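PDB 3U2A: GGDEF family protein from Caulobacter vibrioides, which is of unknown function but contains a PdeA-like PAS domain, a fold generally associated with sensing and signalling. Local coordinates for residues 48-53 with 57-62. Sequence-based numbering, arbitrary orientation.
Sequences GPLAPE and AAFRAL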
ATOM      1  N   GLY A  48      -2.791 -15.983   1.744  1.00 13.34           N
ATOM      2  CA  GLY A  48      -2.335 -16.875   0.685  1.00 16.70           C
ATOM      3  C   GLY A  48      -3.394 -17.759   0.046  1.00 19.87           C
ATOM      4  O   GLY A  48      -3.433 -17.860  -1.181  1.00 22.58           O
ATOM      5  N   PRO A  49      -4.251 -18.411   0.863  1.00 21.01           N
ATOM      6  CA  PRO A  49      -5.330 -19.259   0.328  1.00 20.66           C
ATOM      7  C   PRO A  49      -6.339 -18.542  -0.581  1.00 22.29           C
ATOM      8  O   PRO A  49      -7.011 -19.195  -1.379  1.00 23.54           O
ATOM      9  CB  PRO A  49      -6.027 -19.758   1.592  1.00 21.90           C
ATOM     10  CG  PRO A  49      -4.933 -19.828   2.592  1.00 22.64           C
ATOM     11  CD  PRO A  49      -4.124 -18.581   2.326  1.00 20.45           C
ATOM     12  N   LEU A  50      -6.436 -17.223  -0.456  1.00 18.64           N
ATOM     13  CA  LEU A  50      -7.381 -16.430  -1.245  1.00 18.68           C
ATOM     14  C   LEU A  50      -6.798 -15.918  -2.551  1.00 17.94           C
ATOM     15  O   LEU A  50      -7.539 -15.603  -3.479  1.00 19.21           O
ATOM     16  CB  LEU A  50      -7.863 -15.220  -0.438  1.00 18.37           C
ATOM     17  CG  LEU A  50      -8.487 -15.465   0.942  1.00 18.49           C
ATOM     18  CD1 LEU A  50      -8.936 -14.144   1.550  1.00 14.69           C
ATOM     19  CD2 LEU A  50      -9.630 -16.451   0.859  1.00 16.10           C
ATOM     20  N   ALA A  51      -5.478 -15.791  -2.599  1.00 17.85           N
ATOM     21  CA  ALA A  51      -4.800 -15.186  -3.748  1.00 16.60           C
ATOM     22  C   ALA A  51      -4.605 -16.206  -4.868  1.00 19.16           C
ATOM     23  O   ALA A  51      -4.373 -17.383  -4.589  1.00 21.17           O
ATOM     24  CB  ALA A  51      -3.467 -14.621  -3.316  1.00 19.70           C
ATOM     25  N   PRO A  52      -4.657 -15.765  -6.140  1.00 18.91           N
ATOM     26  CA  PRO A  52      -4.816 -14.400  -6.666  1.00 17.81           C
ATOM     27  C   PRO A  52      -6.271 -13.900  -6.718  1.00 17.04           C
ATOM     28  O   PRO A  52      -6.510 -12.693  -6.873  1.00 17.48           O
ATOM     29  CB  PRO A  52      -4.253 -14.527  -8.081  1.00 19.76           C
ATOM     30  CG  PRO A  52      -4.592 -15.912  -8.469  1.00 22.08           C
ATOM     31  CD  PRO A  52      -4.399 -16.730  -7.225  1.00 20.30           C
ATOM     32  N   GLU A  53      -7.226 -14.824  -6.608  1.00 17.33           N
ATOM     33  CA  GLU A  53      -8.649 -14.495  -6.693  1.00 17.05           C
ATOM     34  C   GLU A  53      -9.464 -15.509  -5.925  1.00 16.30           C
ATOM     35  O   GLU A  53      -9.124 -16.688  -5.914  1.00 18.05           O
ATOM     36  CB  GLU A  53      -9.087 -14.520  -8.151  1.00 20.00           C
ATOM     37  CG  GLU A  53     -10.477 -14.008  -8.419  1.00 28.12           C
ATOM     38  CD  GLU A  53     -10.770 -14.017  -9.893  1.00 33.87           C
ATOM     39  OE1 GLU A  53     -10.918 -12.924 -10.470  1.00 43.73           O
ATOM     40  OE2 GLU A  53     -10.812 -15.117 -10.475  1.00 35.00           O
ATOM     41  N   ALA A  57     -17.478 -16.214  -0.401  1.00 14.60           N
ATOM     42  CA  ALA A  57     -17.583 -17.325   0.551  1.00 15.47           C
ATOM     43  C   ALA A  57     -16.226 -17.782   1.077  1.00 16.25           C
ATOM     44  O   ALA A  57     -16.087 -18.041   2.272  1.00 14.26           O
ATOM     45  CB  ALA A  57     -18.341 -18.487  -0.056  1.00 17.24           C
ATOM     46  N   ALA A  58     -15.230 -17.868   0.191  1.00 14.93           N
ATOM     47  CA  ALA A  58     -13.869 -18.248   0.568  1.00 15.79           C
ATOM     48  C   ALA A  58     -13.261 -17.216   1.527  1.00 15.43           C
ATOM     49  O   ALA A  58     -12.583 -17.569   2.499  1.00 14.25           O
ATOM     50  CB  ALA A  58     -12.995 -18.423  -0.677  1.00 16.81           C
ATOM     51  N   PHE A  59     -13.513 -15.944   1.233  1.00 14.47           N
ATOM     52  CA  PHE A  59     -13.070 -14.824   2.047  1.00 15.40           C
ATOM     53  C   PHE A  59     -13.651 -14.936   3.470  1.00 16.07           C
ATOM     54  O   PHE A  59     -12.903 -14.898   4.463  1.00 13.52           O
ATOM     55  CB  PHE A  59     -13.479 -13.519   1.349  1.00 15.00           C
ATOM     56  CG  PHE A  59     -13.220 -12.261   2.152  1.00 15.69           C
ATOM     57  CD1 PHE A  59     -12.007 -11.590   2.041  1.00 19.61           C
ATOM     58  CD2 PHE A  59     -14.207 -11.731   2.989  1.00 17.78           C
ATOM     59  CE1 PHE A  59     -11.770 -10.410   2.755  1.00 16.85           C
ATOM     60  CE2 PHE A  59     -13.978 -10.566   3.708  1.00 19.41           C
ATOM     61  CZ  PHE A  59     -12.757  -9.904   3.590  1.00 16.22           C
ATOM     62  N   ARG A  60     -14.969 -15.100   3.570  1.00 14.43           N
ATOM     63  CA  ARG A  60     -15.629 -15.224   4.889  1.00 14.04           C
ATOM     64  C   ARG A  60     -15.116 -16.427   5.675  1.00 18.05           C
ATOM     65  O   ARG A  60     -14.923 -16.344   6.896  1.00 17.46           O
ATOM     66  CB  ARG A  60     -17.131 -15.339   4.733  1.00 15.60           C
ATOM     67  CG  ARG A  60     -17.788 -14.126   4.146  1.00 17.80           C
ATOM     68  CD  ARG A  60     -19.273 -14.364   4.007  1.00 22.63           C
ATOM     69  NE  ARG A  60     -19.906 -13.268   3.282  1.00 24.05           N
ATOM     70  CZ  ARG A  60     -20.438 -13.377   2.068  1.00 26.38           C
ATOM     71  NH1 ARG A  60     -20.446 -14.543   1.432  1.00 26.12           N
ATOM     72  NH2 ARG A  60     -20.982 -12.313   1.497  1.00 27.00           N
ATOM     73  N   ALA A  61     -14.879 -17.532   4.967  1.00 16.69           N
ATOM     74  CA  ALA A  61     -14.444 -18.786   5.577  1.00 18.29           C
ATOM     75  C   ALA A  61     -13.043 -18.690   6.184  1.00 17.35           C
ATOM     76  O   ALA A  61     -12.726 -19.397   7.133  1.00 19.12           O
ATOM     77  CB  ALA A  61     -14.514 -19.929   4.560  1.00 17.35           C
ATOM     78  N   LEU A  62     -12.215 -17.805   5.644  1.00 15.83           N
ATOM     79  CA  LEU A  62     -10.855 -17.639   6.126  1.00 17.11           C
ATOM     80  C   LEU A  62     -10.768 -16.742   7.363  1.00 14.33           C
ATOM     81  O   LEU A  62      -9.841 -16.880   8.154  1.00 16.24           O
ATOM     82  CB  LEU A  62      -9.938 -17.115   5.009  1.00 17.52           C
ATOM     83  CG  LEU A  62      -8.425 -17.265   5.266  1.00 21.16           C
ATOM     84  CD1 LEU A  62      -8.000 -18.730   5.329  1.00 27.79           C
ATOM     85  CD2 LEU A  62      -7.615 -16.519   4.229  1.00 21.37           C
TER
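Leu-50 reaches out of the 48-53 loop to the flank of helix 56-62, and its isobutyl group meets Ala-58, Phe-59 and Leu-62 there without any hydrogen bond between the two segments. The leucine pair lies at the centre: Leu-62 CD2 rests 3.6 Å from Leu-50 CG and 3.8 Å from Leu-50 CD1, the two side chains passing at a slant. With CG anti to the backbone N (chi1 -164°), Leu-62 extends toward the loop and brings CD2 against Leu-50. Leu-50 CD1 also approaches the Phe-59 ring obliquely, 4.0 Å from Phe-59 CD1, while Leu-50 CD2 lies over the helix backbone, 3.6 Å from Ala-58 O, with Ala-58 CB at 4.2 Å. At the exposed border, the Pro-49 ring adds a looser touch, Pro-49 CG to Leu-62 CD1 at 4.3 Å.

Backbone bonds shape each partner separately: Ala-51 N to Gly-48 O (3.2 Å) closes the turn that presents Pro-49 and Leu-50, and Ala-61 N bonds Ala-57 O within the helix. Beyond the pair, Leu-50 also packs on Leu-38 of strand 35-40, and Phe-59 meets Trp-98 edge-to-face and touches helix 68-75. The contact thus joins a loop and a short helix, both following strand 35-40, in the helical connection that packs against the antiparallel sheet of a PAS fold.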